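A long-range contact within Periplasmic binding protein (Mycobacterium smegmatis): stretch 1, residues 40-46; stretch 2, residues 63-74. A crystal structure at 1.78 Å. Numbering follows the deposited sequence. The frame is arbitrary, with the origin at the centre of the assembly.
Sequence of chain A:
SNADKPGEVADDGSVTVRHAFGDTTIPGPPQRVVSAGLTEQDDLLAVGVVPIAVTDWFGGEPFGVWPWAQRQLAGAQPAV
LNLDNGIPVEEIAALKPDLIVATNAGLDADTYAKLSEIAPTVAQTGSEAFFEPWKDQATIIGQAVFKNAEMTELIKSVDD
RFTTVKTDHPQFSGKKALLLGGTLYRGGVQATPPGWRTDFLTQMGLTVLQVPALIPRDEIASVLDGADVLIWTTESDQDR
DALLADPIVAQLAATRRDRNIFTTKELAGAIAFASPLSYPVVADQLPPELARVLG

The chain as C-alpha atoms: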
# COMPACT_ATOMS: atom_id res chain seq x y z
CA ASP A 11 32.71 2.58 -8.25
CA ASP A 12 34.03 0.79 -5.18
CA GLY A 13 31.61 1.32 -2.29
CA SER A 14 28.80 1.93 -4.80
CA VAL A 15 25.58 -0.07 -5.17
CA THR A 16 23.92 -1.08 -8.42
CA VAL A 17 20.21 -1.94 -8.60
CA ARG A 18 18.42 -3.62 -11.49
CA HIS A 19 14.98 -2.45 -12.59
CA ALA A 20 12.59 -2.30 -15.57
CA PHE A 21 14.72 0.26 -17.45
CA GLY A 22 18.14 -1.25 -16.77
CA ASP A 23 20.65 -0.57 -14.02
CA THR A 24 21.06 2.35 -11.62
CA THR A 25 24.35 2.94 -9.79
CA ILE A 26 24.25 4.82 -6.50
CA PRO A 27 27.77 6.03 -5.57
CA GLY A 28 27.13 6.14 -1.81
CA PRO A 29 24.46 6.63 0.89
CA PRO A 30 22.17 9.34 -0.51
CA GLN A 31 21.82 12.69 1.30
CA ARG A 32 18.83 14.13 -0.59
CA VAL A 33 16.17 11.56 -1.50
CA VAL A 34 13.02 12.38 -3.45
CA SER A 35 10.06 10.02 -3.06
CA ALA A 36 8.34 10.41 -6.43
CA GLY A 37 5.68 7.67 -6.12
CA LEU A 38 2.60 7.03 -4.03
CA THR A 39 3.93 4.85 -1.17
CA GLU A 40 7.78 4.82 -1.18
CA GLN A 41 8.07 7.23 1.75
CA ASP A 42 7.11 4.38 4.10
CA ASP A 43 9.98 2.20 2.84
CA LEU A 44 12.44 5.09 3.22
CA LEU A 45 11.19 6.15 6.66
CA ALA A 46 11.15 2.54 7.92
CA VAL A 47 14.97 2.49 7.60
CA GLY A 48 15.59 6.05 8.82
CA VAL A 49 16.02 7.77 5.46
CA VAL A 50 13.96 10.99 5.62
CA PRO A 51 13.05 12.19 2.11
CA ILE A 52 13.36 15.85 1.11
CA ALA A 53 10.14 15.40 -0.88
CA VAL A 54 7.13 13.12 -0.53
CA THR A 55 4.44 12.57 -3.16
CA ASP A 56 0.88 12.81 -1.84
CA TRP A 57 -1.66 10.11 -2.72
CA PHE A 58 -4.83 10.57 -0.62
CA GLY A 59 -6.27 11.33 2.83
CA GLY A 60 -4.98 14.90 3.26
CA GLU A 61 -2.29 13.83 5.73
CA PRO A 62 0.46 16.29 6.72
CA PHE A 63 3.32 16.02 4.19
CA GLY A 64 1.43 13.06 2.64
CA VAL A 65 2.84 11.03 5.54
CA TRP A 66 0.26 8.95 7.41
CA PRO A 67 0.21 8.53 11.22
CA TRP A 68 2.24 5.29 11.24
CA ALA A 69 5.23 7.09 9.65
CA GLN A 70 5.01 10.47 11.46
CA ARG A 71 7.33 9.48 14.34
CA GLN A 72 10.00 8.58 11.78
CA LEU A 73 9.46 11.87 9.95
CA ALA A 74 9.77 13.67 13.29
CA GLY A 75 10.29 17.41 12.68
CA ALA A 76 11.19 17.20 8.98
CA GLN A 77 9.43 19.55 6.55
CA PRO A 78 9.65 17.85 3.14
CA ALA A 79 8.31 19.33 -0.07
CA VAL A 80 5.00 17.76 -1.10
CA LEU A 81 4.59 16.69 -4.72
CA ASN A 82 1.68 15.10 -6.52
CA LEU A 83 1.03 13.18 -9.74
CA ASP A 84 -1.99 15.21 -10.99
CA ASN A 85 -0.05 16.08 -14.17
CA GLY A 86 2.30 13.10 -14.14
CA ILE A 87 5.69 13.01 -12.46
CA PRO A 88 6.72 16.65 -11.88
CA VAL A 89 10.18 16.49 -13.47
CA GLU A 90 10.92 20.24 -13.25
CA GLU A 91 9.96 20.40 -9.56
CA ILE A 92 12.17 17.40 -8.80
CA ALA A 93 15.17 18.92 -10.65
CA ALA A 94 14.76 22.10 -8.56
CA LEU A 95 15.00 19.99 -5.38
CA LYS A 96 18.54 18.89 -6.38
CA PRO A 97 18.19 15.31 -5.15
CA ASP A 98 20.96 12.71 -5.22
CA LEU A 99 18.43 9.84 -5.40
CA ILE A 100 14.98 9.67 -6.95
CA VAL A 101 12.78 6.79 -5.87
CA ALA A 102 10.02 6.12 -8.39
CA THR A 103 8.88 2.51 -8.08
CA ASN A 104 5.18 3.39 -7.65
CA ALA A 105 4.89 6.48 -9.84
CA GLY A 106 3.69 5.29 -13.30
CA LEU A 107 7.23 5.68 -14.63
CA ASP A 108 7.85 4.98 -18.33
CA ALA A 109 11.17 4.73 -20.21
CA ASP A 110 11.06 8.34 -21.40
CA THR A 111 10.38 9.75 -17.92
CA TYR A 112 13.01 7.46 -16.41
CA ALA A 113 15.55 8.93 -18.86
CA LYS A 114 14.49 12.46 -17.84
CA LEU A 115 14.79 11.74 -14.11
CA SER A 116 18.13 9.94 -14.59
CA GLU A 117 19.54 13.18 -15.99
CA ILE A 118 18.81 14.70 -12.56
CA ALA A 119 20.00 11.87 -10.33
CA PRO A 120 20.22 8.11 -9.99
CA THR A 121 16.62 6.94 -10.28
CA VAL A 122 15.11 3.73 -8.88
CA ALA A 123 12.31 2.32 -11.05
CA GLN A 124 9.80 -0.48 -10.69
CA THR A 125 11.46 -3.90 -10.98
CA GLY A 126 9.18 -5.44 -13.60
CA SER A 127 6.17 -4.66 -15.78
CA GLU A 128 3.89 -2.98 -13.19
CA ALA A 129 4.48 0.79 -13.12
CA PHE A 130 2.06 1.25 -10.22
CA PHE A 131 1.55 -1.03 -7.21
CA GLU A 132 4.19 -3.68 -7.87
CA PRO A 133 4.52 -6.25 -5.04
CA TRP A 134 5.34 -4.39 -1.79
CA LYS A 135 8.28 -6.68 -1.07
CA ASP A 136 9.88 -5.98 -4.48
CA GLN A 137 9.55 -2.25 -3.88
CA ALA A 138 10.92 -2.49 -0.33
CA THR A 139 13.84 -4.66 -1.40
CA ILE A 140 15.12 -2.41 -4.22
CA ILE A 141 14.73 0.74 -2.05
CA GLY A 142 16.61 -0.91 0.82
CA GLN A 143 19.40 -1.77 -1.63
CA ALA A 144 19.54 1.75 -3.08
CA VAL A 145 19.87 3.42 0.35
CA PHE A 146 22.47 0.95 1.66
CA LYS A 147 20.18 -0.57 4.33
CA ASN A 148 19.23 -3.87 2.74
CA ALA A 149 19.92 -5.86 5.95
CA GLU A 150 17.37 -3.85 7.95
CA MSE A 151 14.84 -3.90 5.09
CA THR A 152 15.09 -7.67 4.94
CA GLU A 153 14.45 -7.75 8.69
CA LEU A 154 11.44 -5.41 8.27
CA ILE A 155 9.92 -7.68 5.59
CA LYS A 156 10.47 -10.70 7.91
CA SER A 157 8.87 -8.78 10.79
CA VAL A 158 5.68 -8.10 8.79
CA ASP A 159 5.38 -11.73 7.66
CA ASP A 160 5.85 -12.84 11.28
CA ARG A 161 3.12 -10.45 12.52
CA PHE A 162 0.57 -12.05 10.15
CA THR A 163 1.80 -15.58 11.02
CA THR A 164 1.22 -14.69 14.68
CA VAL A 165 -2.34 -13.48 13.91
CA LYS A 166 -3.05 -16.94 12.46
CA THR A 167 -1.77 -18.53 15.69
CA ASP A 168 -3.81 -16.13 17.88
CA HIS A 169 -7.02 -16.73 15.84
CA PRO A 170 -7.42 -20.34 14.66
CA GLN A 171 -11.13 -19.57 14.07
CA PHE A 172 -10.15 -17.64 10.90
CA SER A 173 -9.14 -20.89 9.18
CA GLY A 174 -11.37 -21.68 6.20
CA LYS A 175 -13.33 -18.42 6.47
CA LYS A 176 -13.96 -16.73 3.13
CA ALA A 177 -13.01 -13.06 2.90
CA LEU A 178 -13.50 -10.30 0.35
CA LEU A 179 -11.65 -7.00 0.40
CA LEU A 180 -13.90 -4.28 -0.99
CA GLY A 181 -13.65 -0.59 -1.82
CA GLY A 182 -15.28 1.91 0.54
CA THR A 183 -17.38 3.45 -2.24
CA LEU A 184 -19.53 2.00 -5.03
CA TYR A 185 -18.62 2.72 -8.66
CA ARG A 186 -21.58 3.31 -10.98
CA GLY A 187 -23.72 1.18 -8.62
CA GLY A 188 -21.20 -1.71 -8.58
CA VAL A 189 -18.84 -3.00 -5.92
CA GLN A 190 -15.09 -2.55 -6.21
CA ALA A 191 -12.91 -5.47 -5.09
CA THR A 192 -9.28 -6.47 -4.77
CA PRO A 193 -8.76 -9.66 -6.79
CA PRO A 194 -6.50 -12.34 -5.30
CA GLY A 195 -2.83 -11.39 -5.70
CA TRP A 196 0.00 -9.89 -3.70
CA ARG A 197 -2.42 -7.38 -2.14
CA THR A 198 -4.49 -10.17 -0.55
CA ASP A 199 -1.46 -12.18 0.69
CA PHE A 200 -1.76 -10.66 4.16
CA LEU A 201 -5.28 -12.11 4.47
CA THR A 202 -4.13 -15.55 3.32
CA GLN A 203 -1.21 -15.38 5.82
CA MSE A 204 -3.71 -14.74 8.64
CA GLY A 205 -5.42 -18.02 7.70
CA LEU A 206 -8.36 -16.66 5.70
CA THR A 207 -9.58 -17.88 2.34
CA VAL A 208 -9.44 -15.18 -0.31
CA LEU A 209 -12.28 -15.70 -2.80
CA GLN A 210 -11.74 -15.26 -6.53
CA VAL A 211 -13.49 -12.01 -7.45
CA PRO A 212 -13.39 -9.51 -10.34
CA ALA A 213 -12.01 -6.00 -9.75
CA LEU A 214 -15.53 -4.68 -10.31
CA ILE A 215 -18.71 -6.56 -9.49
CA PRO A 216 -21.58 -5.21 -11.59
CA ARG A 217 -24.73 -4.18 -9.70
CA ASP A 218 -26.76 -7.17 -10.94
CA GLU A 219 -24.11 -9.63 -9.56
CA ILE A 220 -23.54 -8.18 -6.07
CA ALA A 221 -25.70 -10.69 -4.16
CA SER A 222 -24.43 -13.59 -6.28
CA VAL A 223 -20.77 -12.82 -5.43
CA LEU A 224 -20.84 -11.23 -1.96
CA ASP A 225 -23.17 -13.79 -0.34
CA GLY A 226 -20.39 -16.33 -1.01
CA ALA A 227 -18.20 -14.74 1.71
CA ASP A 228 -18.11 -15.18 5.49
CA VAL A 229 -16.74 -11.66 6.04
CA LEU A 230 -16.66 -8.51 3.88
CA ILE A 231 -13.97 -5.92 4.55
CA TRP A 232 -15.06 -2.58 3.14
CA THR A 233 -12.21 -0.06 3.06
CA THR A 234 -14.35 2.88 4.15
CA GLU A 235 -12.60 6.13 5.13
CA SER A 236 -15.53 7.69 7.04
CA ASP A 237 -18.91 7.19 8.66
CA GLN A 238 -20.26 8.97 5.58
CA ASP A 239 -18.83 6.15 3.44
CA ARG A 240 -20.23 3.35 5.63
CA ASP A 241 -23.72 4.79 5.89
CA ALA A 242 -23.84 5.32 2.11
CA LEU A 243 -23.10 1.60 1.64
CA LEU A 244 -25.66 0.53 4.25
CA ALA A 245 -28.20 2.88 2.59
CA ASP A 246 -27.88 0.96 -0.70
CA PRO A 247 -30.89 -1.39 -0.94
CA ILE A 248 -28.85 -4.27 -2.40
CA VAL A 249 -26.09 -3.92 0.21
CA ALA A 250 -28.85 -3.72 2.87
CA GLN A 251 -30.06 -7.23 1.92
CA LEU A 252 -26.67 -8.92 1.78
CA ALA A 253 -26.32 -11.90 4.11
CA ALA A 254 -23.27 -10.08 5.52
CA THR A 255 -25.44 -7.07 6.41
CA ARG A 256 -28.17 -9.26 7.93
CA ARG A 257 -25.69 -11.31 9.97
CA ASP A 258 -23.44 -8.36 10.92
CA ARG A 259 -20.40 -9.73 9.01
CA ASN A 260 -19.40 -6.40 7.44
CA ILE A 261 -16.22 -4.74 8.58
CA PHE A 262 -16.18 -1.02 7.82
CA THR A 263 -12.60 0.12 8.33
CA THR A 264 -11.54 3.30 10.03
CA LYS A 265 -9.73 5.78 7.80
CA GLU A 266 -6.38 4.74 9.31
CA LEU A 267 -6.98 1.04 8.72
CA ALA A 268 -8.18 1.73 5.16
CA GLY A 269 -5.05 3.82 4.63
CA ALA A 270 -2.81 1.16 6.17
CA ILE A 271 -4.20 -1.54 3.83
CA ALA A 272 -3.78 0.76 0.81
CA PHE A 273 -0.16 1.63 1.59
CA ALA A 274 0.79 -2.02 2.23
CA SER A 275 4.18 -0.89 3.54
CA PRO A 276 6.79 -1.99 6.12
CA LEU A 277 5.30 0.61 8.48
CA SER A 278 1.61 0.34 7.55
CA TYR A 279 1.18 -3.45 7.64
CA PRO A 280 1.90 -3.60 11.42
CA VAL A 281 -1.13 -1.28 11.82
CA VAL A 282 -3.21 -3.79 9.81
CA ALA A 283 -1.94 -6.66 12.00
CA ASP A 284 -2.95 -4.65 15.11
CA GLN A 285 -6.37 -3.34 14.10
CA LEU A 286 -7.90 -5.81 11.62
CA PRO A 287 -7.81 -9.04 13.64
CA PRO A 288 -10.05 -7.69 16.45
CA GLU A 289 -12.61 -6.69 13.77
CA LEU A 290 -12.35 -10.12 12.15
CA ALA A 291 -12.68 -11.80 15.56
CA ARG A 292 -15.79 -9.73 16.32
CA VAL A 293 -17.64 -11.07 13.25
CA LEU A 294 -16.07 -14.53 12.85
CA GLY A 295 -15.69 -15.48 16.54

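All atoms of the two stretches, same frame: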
# COMPACT_ATOMS: atom_id res chain seq x y z
N GLU A 40 6.37 5.09 -1.46
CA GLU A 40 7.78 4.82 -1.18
C GLU A 40 8.30 5.47 0.10
O GLU A 40 9.30 5.01 0.68
CB GLU A 40 8.67 5.23 -2.35
CG GLU A 40 8.45 4.41 -3.62
CD GLU A 40 7.52 5.08 -4.60
OE1 GLU A 40 6.43 5.51 -4.17
OE2 GLU A 40 7.87 5.18 -5.80
N GLN A 41 7.64 6.55 0.54
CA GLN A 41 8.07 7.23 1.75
C GLN A 41 8.07 6.30 2.95
O GLN A 41 8.89 6.46 3.84
CB GLN A 41 7.25 8.50 2.04
CG GLN A 41 5.81 8.30 2.49
CD GLN A 41 4.82 8.28 1.34
OE1 GLN A 41 5.14 7.86 0.22
NE2 GLN A 41 3.60 8.71 1.61
N ASP A 42 7.17 5.32 2.98
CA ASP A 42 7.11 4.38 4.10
C ASP A 42 8.32 3.44 4.09
O ASP A 42 8.83 3.08 5.15
CB ASP A 42 5.82 3.57 4.08
CG ASP A 42 4.61 4.35 4.59
OD1 ASP A 42 4.68 5.60 4.75
OD2 ASP A 42 3.57 3.70 4.82
N ASP A 43 8.78 3.04 2.91
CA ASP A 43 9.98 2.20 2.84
C ASP A 43 11.19 2.99 3.33
O ASP A 43 11.97 2.51 4.14
CB ASP A 43 10.23 1.71 1.41
CG ASP A 43 9.07 0.89 0.86
OD1 ASP A 43 8.91 -0.29 1.24
OD2 ASP A 43 8.31 1.45 0.03
N LEU A 44 11.32 4.23 2.84
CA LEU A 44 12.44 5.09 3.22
C LEU A 44 12.45 5.37 4.73
O LEU A 44 13.46 5.15 5.42
CB LEU A 44 12.39 6.40 2.41
CG LEU A 44 12.68 6.17 0.92
CD1 LEU A 44 12.23 7.32 0.04
CD2 LEU A 44 14.17 5.88 0.70
N LEU A 45 11.31 5.81 5.25
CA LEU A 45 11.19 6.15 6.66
C LEU A 45 11.39 4.94 7.58
O LEU A 45 11.93 5.09 8.67
CB LEU A 45 9.85 6.83 6.94
CG LEU A 45 9.73 8.25 6.36
CD1 LEU A 45 8.28 8.73 6.47
CD2 LEU A 45 10.67 9.21 7.06
N ALA A 46 10.97 3.76 7.14
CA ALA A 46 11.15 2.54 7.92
C ALA A 46 12.62 2.31 8.28
O ALA A 46 12.92 1.79 9.35
CB ALA A 46 10.61 1.33 7.17
N PHE A 63 2.18 16.44 5.02
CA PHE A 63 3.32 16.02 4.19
C PHE A 63 3.07 14.74 3.38
O PHE A 63 4.01 14.16 2.83
CB PHE A 63 4.59 15.89 5.03
CG PHE A 63 4.99 17.16 5.72
CD1 PHE A 63 5.48 18.23 5.00
CD2 PHE A 63 4.87 17.28 7.10
CE1 PHE A 63 5.85 19.40 5.63
CE2 PHE A 63 5.23 18.45 7.74
CZ PHE A 63 5.72 19.51 7.01
N GLY A 64 1.81 14.33 3.28
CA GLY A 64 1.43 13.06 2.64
C GLY A 64 1.87 11.84 3.44
O GLY A 64 1.81 10.72 2.94
N VAL A 65 2.31 12.07 4.67
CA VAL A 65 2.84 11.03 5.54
C VAL A 65 1.77 10.68 6.57
O VAL A 65 1.36 11.53 7.37
CB VAL A 65 4.14 11.47 6.23
CG1 VAL A 65 4.66 10.40 7.18
CG2 VAL A 65 5.20 11.80 5.19
N TRP A 66 1.34 9.43 6.55
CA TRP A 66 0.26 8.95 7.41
C TRP A 66 0.76 8.71 8.83
O TRP A 66 1.98 8.64 9.07
CB TRP A 66 -0.37 7.69 6.79
CG TRP A 66 -1.26 7.99 5.60
CD1 TRP A 66 -0.88 8.53 4.41
CD2 TRP A 66 -2.67 7.78 5.51
NE1 TRP A 66 -1.96 8.66 3.58
CE2 TRP A 66 -3.07 8.21 4.23
CE3 TRP A 66 -3.63 7.28 6.39
CZ2 TRP A 66 -4.40 8.13 3.81
CZ3 TRP A 66 -4.95 7.21 5.96
CH2 TRP A 66 -5.32 7.62 4.68
N PRO A 67 -0.18 8.57 9.80
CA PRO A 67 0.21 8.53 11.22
C PRO A 67 1.28 7.50 11.59
O PRO A 67 2.09 7.75 12.46
CB PRO A 67 -1.12 8.22 11.92
CG PRO A 67 -2.14 8.85 11.04
CD PRO A 67 -1.64 8.57 9.65
N TRP A 68 1.28 6.35 10.92
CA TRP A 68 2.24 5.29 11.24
C TRP A 68 3.69 5.60 10.81
O TRP A 68 4.60 4.87 11.16
CB TRP A 68 1.80 3.97 10.61
CG TRP A 68 1.61 4.07 9.14
CD1 TRP A 68 2.58 4.08 8.19
CD2 TRP A 68 0.36 4.22 8.45
NE1 TRP A 68 2.02 4.21 6.95
CE2 TRP A 68 0.67 4.30 7.07
CE3 TRP A 68 -0.98 4.30 8.85
CZ2 TRP A 68 -0.32 4.45 6.10
CZ3 TRP A 68 -1.96 4.43 7.87
CH2 TRP A 68 -1.62 4.50 6.52
N ALA A 69 3.89 6.68 10.05
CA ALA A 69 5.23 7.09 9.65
C ALA A 69 5.63 8.48 10.17
O ALA A 69 6.74 8.95 9.88
CB ALA A 69 5.38 7.03 8.14
N GLN A 70 4.76 9.12 10.95
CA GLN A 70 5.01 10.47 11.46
C GLN A 70 6.15 10.56 12.48
O GLN A 70 6.94 11.50 12.44
CB GLN A 70 3.71 11.07 12.05
CG GLN A 70 2.81 11.70 11.00
CD GLN A 70 3.42 12.96 10.40
OE1 GLN A 70 4.23 13.62 11.05
NE2 GLN A 70 3.05 13.28 9.16
N ARG A 71 6.23 9.58 13.38
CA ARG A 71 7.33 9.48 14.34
C ARG A 71 8.68 9.50 13.62
O ARG A 71 9.61 10.22 14.02
CB ARG A 71 7.22 8.17 15.15
CG ARG A 71 8.36 7.93 16.14
CD ARG A 71 8.33 6.52 16.75
NE ARG A 71 8.97 5.50 15.90
CZ ARG A 71 10.29 5.34 15.75
NH1 ARG A 71 11.15 6.13 16.38
NH2 ARG A 71 10.75 4.37 14.96
N GLN A 72 8.77 8.72 12.55
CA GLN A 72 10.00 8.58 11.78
C GLN A 72 10.32 9.87 11.02
O GLN A 72 11.48 10.22 10.82
CB GLN A 72 9.88 7.40 10.80
CG GLN A 72 9.78 6.03 11.47
CD GLN A 72 8.38 5.67 11.94
OE1 GLN A 72 7.48 6.51 12.03
NE2 GLN A 72 8.19 4.40 12.25
N LEU A 73 9.29 10.57 10.59
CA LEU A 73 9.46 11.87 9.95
C LEU A 73 9.97 12.88 10.97
O LEU A 73 10.81 13.72 10.66
CB LEU A 73 8.14 12.33 9.34
CG LEU A 73 8.18 13.58 8.47
CD1 LEU A 73 9.01 13.32 7.22
CD2 LEU A 73 6.77 14.02 8.10
N ALA A 74 9.45 12.76 12.19
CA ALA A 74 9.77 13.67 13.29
C ALA A 74 9.51 15.11 12.84
O ALA A 74 8.42 15.40 12.35
CB ALA A 74 11.20 13.45 13.77
O HOH W 1 2.67 7.56 4.75

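The first stretch is helical, and it packs against a loop that leads into a second short helix, residues 67-73. The two helix axes approach to 9.5 Å with an angle of 44° between their N-to-C directions, so the chains run in broadly the same sense and the register advances together: Gln 41 lies nearest Val 65, Asp 42 nearest Ala 69, and Leu 45 nearest Gln 72, where the CA atoms come within 5.8 Å. Together the two sides bury 366 Å², and three residues of the first helix, one turn apart from end to end, supply nearly all of its share.

Glu 40 lies out of reach of the second stretch, and the contact begins at Gln 41. Its side chain points toward the loop, and its amide NE2 donates a hydrogen bond to Gly 64 O at 3.0 Å. The N-H...O angle of 123° makes this bond weak. Gly 64 itself has positive phi, a conformation that favours glycine. Beyond the amide, the aliphatic part of Gln 41 only grazes Val 65, with CG 4.5 Å from CG2.

Asp 42 provides the main polar link. Its CA-to-CB bond points sideways, but the carboxylate comes nearer and receives a well-directed hydrogen bond from the indole of Trp 68, with NE1 2.7 Å from OD2 and an angle of 159°. The carboxylate oxygen lies at the edge of the ring, near its plane, as the direction of the indole N-H requires. The other oxygen, OD1, accepts a hydrogen bond from a water at 2.8 Å, and the same water accepts one from the backbone N of Trp 66 at 2.9 Å. The carboxylate is thus tied both to a side chain in the second helix and, through solvent, to the backbone just before it.

Asp 43 and Leu 44 do not reach the second stretch. One turn after Gln 41, Leu 45 points toward it and forms the apolar centre of the contact, with 99 Å² covered, the largest area of any residue here. Its CD1 lies 4.0 Å from Val 65 CG1 and 3.8 Å from Ala 69 CB, while CD2 is 4.4 Å from Leu 73 CD1. The small side chain of Ala 69 points toward the first helix, and the CB atoms of Leu 45 and Gln 72 stand 3.9 Å apart. Ala 46 points away, leaving Leu 45 as the last substantial contact.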